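Long-range contacts in putative cytosine/guanine deaminase (Unidentified, PDB 2PAJ), which catalyses the zinc-dependent hydrolytic deamination of 2-amino-4-hydroxypteridines to 2,4-dihydroxypteridines, with release of ammonium: residues 71-75 and 346-350; 132-138 and 162-168. All coordinates share one frame; numbering follows the deposited sequence.

Contact 1 of 2, residues 71-75 and 346-350; sequences AWVNT and MISEV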
loop_
_atom_site.group_PDB
_atom_site.type_symbol
_atom_site.label_atom_id
_atom_site.label_comp_id
_atom_site.label_asym_id
_atom_site.label_seq_id
_atom_site.Cartn_x
_atom_site.Cartn_y
_atom_site.Cartn_z
ATOM N N ALA A 71 -8.943 -7.682 -1.908
ATOM C CA ALA A 71 -8.372 -6.836 -0.856
ATOM C C ALA A 71 -7.518 -5.713 -1.468
ATOM O O ALA A 71 -6.936 -5.882 -2.535
ATOM C CB ALA A 71 -7.546 -7.689 0.104
ATOM N N TRP A 72 -7.444 -4.563 -0.806
ATOM C CA TRP A 72 -6.669 -3.453 -1.347
ATOM C C TRP A 72 -5.162 -3.673 -1.280
ATOM O O TRP A 72 -4.649 -4.419 -0.451
ATOM C CB TRP A 72 -6.970 -2.144 -0.603
ATOM C CG TRP A 72 -8.399 -1.728 -0.578
ATOM C CD1 TRP A 72 -9.236 -1.720 0.504
ATOM C CD2 TRP A 72 -9.185 -1.325 -1.700
ATOM N NE1 TRP A 72 -10.497 -1.349 0.120
ATOM C CE2 TRP A 72 -10.498 -1.099 -1.230
ATOM C CE3 TRP A 72 -8.914 -1.138 -3.065
ATOM C CZ2 TRP A 72 -11.542 -0.692 -2.074
ATOM C CZ3 TRP A 72 -9.940 -0.737 -3.902
ATOM C CH2 TRP A 72 -11.245 -0.519 -3.402
ATOM N N VAL A 73 -4.465 -2.994 -2.177
ATOM C CA VAL A 73 -3.018 -3.031 -2.255
ATOM C C VAL A 73 -2.549 -1.578 -2.144
ATOM O O VAL A 73 -2.757 -0.774 -3.050
ATOM C CB VAL A 73 -2.543 -3.620 -3.600
ATOM C CG1 VAL A 73 -1.029 -3.736 -3.613
ATOM C CG2 VAL A 73 -3.176 -4.969 -3.821
ATOM N N ASN A 74 -1.941 -1.245 -1.016
ATOM C CA ASN A 74 -1.429 0.097 -0.785
ATOM C C ASN A 74 0.017 0.125 -1.259
ATOM O O ASN A 74 0.838 -0.637 -0.773
ATOM C CB ASN A 74 -1.509 0.430 0.706
ATOM C CG ASN A 74 -0.822 1.730 1.050
ATOM O OD1 ASN A 74 -1.303 2.805 0.710
ATOM N ND2 ASN A 74 0.320 1.636 1.726
ATOM N N THR A 75 0.324 1.005 -2.206
ATOM C CA THR A 75 1.667 1.091 -2.757
ATOM C C THR A 75 2.559 2.232 -2.269
ATOM O O THR A 75 3.631 2.447 -2.828
ATOM C CB THR A 75 1.628 1.136 -4.289
ATOM O OG1 THR A 75 0.944 2.312 -4.728
ATOM C CG2 THR A 75 0.914 -0.074 -4.823
ATOM N N MET A 346 -7.350 2.814 2.864
ATOM C CA MET A 346 -7.626 2.659 1.449
ATOM C C MET A 346 -9.036 3.003 0.999
ATOM O O MET A 346 -9.259 3.271 -0.178
ATOM C CB MET A 346 -7.241 1.247 0.987
ATOM C CG MET A 346 -5.744 1.063 0.680
ATOM S SD MET A 346 -5.070 2.189 -0.580
ATOM C CE MET A 346 -5.776 1.541 -2.035
ATOM N N ILE A 347 -9.993 3.018 1.913
ATOM C CA ILE A 347 -11.346 3.365 1.510
ATOM C C ILE A 347 -11.498 4.879 1.330
ATOM O O ILE A 347 -12.036 5.334 0.320
ATOM C CB ILE A 347 -12.362 2.780 2.505
ATOM C CG1 ILE A 347 -12.646 1.331 2.102
ATOM C CG2 ILE A 347 -13.643 3.585 2.518
ATOM C CD1 ILE A 347 -13.221 0.489 3.187
ATOM N N SER A 348 -10.997 5.655 2.287
ATOM C CA SER A 348 -11.053 7.104 2.187
ATOM C C SER A 348 -10.325 7.532 0.921
ATOM O O SER A 348 -10.776 8.432 0.208
ATOM C CB SER A 348 -10.369 7.751 3.387
ATOM O OG SER A 348 -10.950 7.317 4.603
ATOM N N GLU A 349 -9.196 6.874 0.655
ATOM C CA GLU A 349 -8.359 7.162 -0.504
ATOM C C GLU A 349 -9.025 6.842 -1.822
ATOM O O GLU A 349 -8.994 7.631 -2.763
ATOM C CB GLU A 349 -7.034 6.396 -0.398
ATOM C CG GLU A 349 -5.923 7.178 0.285
ATOM C CD GLU A 349 -5.463 8.369 -0.546
ATOM O OE1 GLU A 349 -5.272 8.206 -1.770
ATOM O OE2 GLU A 349 -5.272 9.463 0.013
ATOM N N VAL A 350 -9.625 5.668 -1.884
ATOM C CA VAL A 350 -10.314 5.223 -3.081
ATOM C C VAL A 350 -11.526 6.124 -3.364
ATOM O O VAL A 350 -11.861 6.407 -4.516
ATOM C CB VAL A 350 -10.711 3.741 -2.900
ATOM C CG1 VAL A 350 -11.951 3.395 -3.680
ATOM C CG2 VAL A 350 -9.549 2.870 -3.335
#
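The indole of Trp72 lies with one face against Met346 and Val350, residues one turn apart on the helix 346-359. Met346 CB sits over the pyrrole half, 3.9 Å from the centroid of the five-membered ring, and Val350 CG2 stands over the benzene half, 22° off the normal to that ring; both are CH-pi contacts. CG2 is displaced toward the rim, coming to 3.7 Å from Trp72 CZ3, while Val350 CG1 reaches Trp72 CH2. Beside the ring nitrogen, Ile347 CG1 approaches Trp72 NE1 obliquely at 4.0 Å. A chi1 of -56° sets CG opposite the carbonyl carbon of Trp72 and beside its backbone N, and the indole meets the helix with a face. Met346 folds back at chi2 and chi3, bringing its thioether obliquely across Asn74 and near the backbone of Val73: Met346 CE lies 3.9 Å from Val73 O, and Met346 SD is 4.0 Å from Asn74 OD1. That amide oxygen takes its hydrogen bond from Val335 N. The contact thus rests on apolar and van der Waals packing, with no hydrogen bond between the segments. It sets the helix 346-359 against the end of strand 67-73 in the amidohydrolase barrel, just before the zinc ligands His76 and His78; Trp72 also touches Cys131 of strand 131-136 and Thr391 of helix 383-398, which meets Val350 as well through Val386.

Contact 2 of 2, residues 132-138 and 162-168; sequences ATVADHN and LRFVLLR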
loop_
_atom_site.group_PDB
_atom_site.type_symbol
_atom_site.label_atom_id
_atom_site.label_comp_id
_atom_site.label_asym_id
_atom_site.label_seq_id
_atom_site.Cartn_x
_atom_site.Cartn_y
_atom_site.Cartn_z
ATOM N N ALA A 132 -5.027 -5.715 2.329
ATOM C CA ALA A 132 -4.290 -6.904 2.762
ATOM C C ALA A 132 -2.782 -6.830 2.449
ATOM O O ALA A 132 -1.967 -7.510 3.074
ATOM C CB ALA A 132 -4.903 -8.144 2.127
ATOM N N THR A 133 -2.429 -5.993 1.475
ATOM C CA THR A 133 -1.043 -5.797 1.067
ATOM C C THR A 133 -0.684 -4.339 1.310
ATOM O O THR A 133 -1.235 -3.442 0.685
ATOM C CB THR A 133 -0.824 -6.098 -0.425
ATOM O OG1 THR A 133 -1.500 -7.308 -0.777
ATOM C CG2 THR A 133 0.650 -6.265 -0.704
ATOM N N VAL A 134 0.247 -4.112 2.227
ATOM C CA VAL A 134 0.676 -2.768 2.558
ATOM C C VAL A 134 2.132 -2.560 2.168
ATOM O O VAL A 134 2.950 -3.462 2.285
ATOM C CB VAL A 134 0.530 -2.509 4.070
ATOM C CG1 VAL A 134 0.782 -1.045 4.370
ATOM C CG2 VAL A 134 -0.841 -2.955 4.553
ATOM N N ALA A 135 2.441 -1.368 1.683
ATOM C CA ALA A 135 3.794 -1.025 1.293
ATOM C C ALA A 135 4.137 0.241 2.062
ATOM O O ALA A 135 3.435 1.247 1.951
ATOM C CB ALA A 135 3.881 -0.775 -0.214
ATOM N N ASP A 136 5.187 0.181 2.876
ATOM C CA ASP A 136 5.590 1.351 3.633
ATOM C C ASP A 136 6.924 1.905 3.146
ATOM O O ASP A 136 7.885 1.160 2.960
ATOM C CB ASP A 136 5.677 1.030 5.125
ATOM C CG ASP A 136 6.126 2.232 5.947
ATOM O OD1 ASP A 136 5.452 3.286 5.897
ATOM O OD2 ASP A 136 7.162 2.131 6.639
ATOM N N HIS A 137 6.952 3.217 2.916
ATOM C CA HIS A 137 8.156 3.912 2.474
ATOM C C HIS A 137 8.803 4.369 3.772
ATOM O O HIS A 137 8.677 5.523 4.184
ATOM C CB HIS A 137 7.801 5.120 1.595
ATOM C CG HIS A 137 8.980 5.723 0.895
ATOM N ND1 HIS A 137 8.885 6.857 0.117
ATOM C CD2 HIS A 137 10.278 5.344 0.844
ATOM C CE1 HIS A 137 10.071 7.152 -0.382
ATOM N NE2 HIS A 137 10.933 6.248 0.045
ATOM N N ASN A 138 9.468 3.426 4.431
ATOM C CA ASN A 138 10.128 3.678 5.701
ATOM C C ASN A 138 11.460 4.383 5.502
ATOM O O ASN A 138 12.281 3.972 4.679
ATOM C CB ASN A 138 10.320 2.357 6.457
ATOM C CG ASN A 138 10.985 2.546 7.808
ATOM O OD1 ASN A 138 10.882 3.613 8.419
ATOM N ND2 ASN A 138 11.646 1.499 8.296
ATOM N N LEU A 162 -0.828 -9.826 7.398
ATOM C CA LEU A 162 -0.778 -9.064 6.150
ATOM C C LEU A 162 0.512 -9.231 5.353
ATOM O O LEU A 162 1.571 -9.493 5.913
ATOM C CB LEU A 162 -0.950 -7.567 6.451
ATOM C CG LEU A 162 -1.939 -7.113 7.525
ATOM C CD1 LEU A 162 -1.838 -5.615 7.704
ATOM C CD2 LEU A 162 -3.351 -7.522 7.138
ATOM N N ARG A 163 0.418 -9.075 4.035
ATOM C CA ARG A 163 1.602 -9.148 3.187
ATOM C C ARG A 163 2.227 -7.780 3.358
ATOM O O ARG A 163 1.523 -6.775 3.302
ATOM C CB ARG A 163 1.252 -9.295 1.711
ATOM C CG ARG A 163 0.443 -10.498 1.300
ATOM C CD ARG A 163 0.166 -10.381 -0.194
ATOM N NE ARG A 163 -0.706 -11.431 -0.680
ATOM C CZ ARG A 163 -0.316 -12.685 -0.847
ATOM N NH1 ARG A 163 0.936 -13.018 -0.565
ATOM N NH2 ARG A 163 -1.176 -13.602 -1.274
ATOM N N PHE A 164 3.540 -7.732 3.550
ATOM C CA PHE A 164 4.217 -6.457 3.726
ATOM C C PHE A 164 5.300 -6.232 2.686
ATOM O O PHE A 164 6.013 -7.153 2.307
ATOM C CB PHE A 164 4.824 -6.374 5.123
ATOM C CG PHE A 164 5.342 -5.013 5.470
ATOM C CD1 PHE A 164 4.467 -3.936 5.612
ATOM C CD2 PHE A 164 6.704 -4.801 5.642
ATOM C CE1 PHE A 164 4.941 -2.661 5.919
ATOM C CE2 PHE A 164 7.199 -3.537 5.949
ATOM C CZ PHE A 164 6.318 -2.455 6.090
ATOM N N VAL A 165 5.404 -4.999 2.212
ATOM C CA VAL A 165 6.407 -4.639 1.226
ATOM C C VAL A 165 7.245 -3.508 1.811
ATOM O O VAL A 165 6.760 -2.391 1.983
ATOM C CB VAL A 165 5.754 -4.160 -0.094
ATOM C CG1 VAL A 165 6.813 -3.727 -1.082
ATOM C CG2 VAL A 165 4.912 -5.260 -0.684
ATOM N N LEU A 166 8.502 -3.798 2.126
ATOM C CA LEU A 166 9.383 -2.786 2.692
ATOM C C LEU A 166 10.042 -1.916 1.629
ATOM O O LEU A 166 10.735 -2.412 0.745
ATOM C CB LEU A 166 10.464 -3.445 3.548
ATOM C CG LEU A 166 11.493 -2.492 4.166
ATOM C CD1 LEU A 166 10.793 -1.445 5.020
ATOM C CD2 LEU A 166 12.495 -3.285 4.983
ATOM N N LEU A 167 9.814 -0.612 1.727
ATOM C CA LEU A 167 10.389 0.347 0.793
ATOM C C LEU A 167 11.494 1.077 1.570
ATOM O O LEU A 167 11.307 2.192 2.050
ATOM C CB LEU A 167 9.318 1.339 0.323
ATOM C CG LEU A 167 7.959 0.799 -0.134
ATOM C CD1 LEU A 167 7.090 1.954 -0.594
ATOM C CD2 LEU A 167 8.152 -0.200 -1.245
ATOM N N ARG A 168 12.644 0.420 1.685
ATOM C CA ARG A 168 13.797 0.927 2.421
ATOM C C ARG A 168 14.252 2.281 1.903
ATOM O O ARG A 168 14.893 2.373 0.861
ATOM C CB ARG A 168 14.935 -0.100 2.329
ATOM C CG ARG A 168 15.855 -0.186 3.544
ATOM C CD ARG A 168 16.724 1.053 3.711
ATOM N NE ARG A 168 17.726 0.880 4.761
ATOM C CZ ARG A 168 18.594 1.817 5.131
ATOM N NH1 ARG A 168 18.588 2.999 4.536
ATOM N NH2 ARG A 168 19.457 1.575 6.107
#
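Thr133 and Arg163, paired across two parallel strands, turn their side chains to the same face of the sheet, where the arginine chain runs past the threonine. Thr133 OG1 lies 3.5 Å from Arg163 CD, near the plane of the guanidinium at its edge, while CG2 packs on Arg163 CB. The arginine is extended from CG to NE, which carries its charged end beyond the threonine to a salt bridge with Asp413. Farther along this face Ala135 CB meets Val165 CB at 3.9 Å, and Leu167 CD1 reaches both Ala135 CB and His137 CB. On the other face Phe164 reaches forward and across to the neighbouring strand. With CG anti to the backbone N (chi1 -170°), its ring reaches from Val134 to Asp136, and CZ comes to 3.7 Å from Asp136 CB, an oblique approach. Val134 CG2 and Leu162 CD1 meet at 4.2 Å on this side.

Five backbone hydrogen bonds join the strands, whose axes lie 13° from parallel; the first runs from Arg163 N to Ala132 O at 3.0 Å and the last from Leu167 N to Asp136 O at 2.9 Å. With helix 149-159 connecting them, the two strands form a beta-alpha-beta unit of the barrel. Past the ladder, Leu167 O lies in the plane of the His137 imidazole, 3.5 Å from CD2, while His137 NE2 bonds to Ala218 O and His137 O to ND1 of the zinc ligand His78. The bond to His78 makes His137 a second-shell residue of the zinc site, which probably helps to orient that ligand.

From the N terminus, the chain first lays down residues 71-75 at the end of strand 67-73, then runs through helix 112-127 into 132-138. Contact 2 closes a short beta-alpha-beta loop by way of helix 149-159, and lies nested within the far longer loop that contact 1 closes when the chain returns at 346-350. The two meet along the seam between strands 67-73 and 131-136: Asn74 N lies 2.9 Å from Thr133 O, a probable hydrogen bond. Strand 67-73 is thus tied to a helix late in the barrel on one hand, and through strand 131-136 to strand 163-168 on the other.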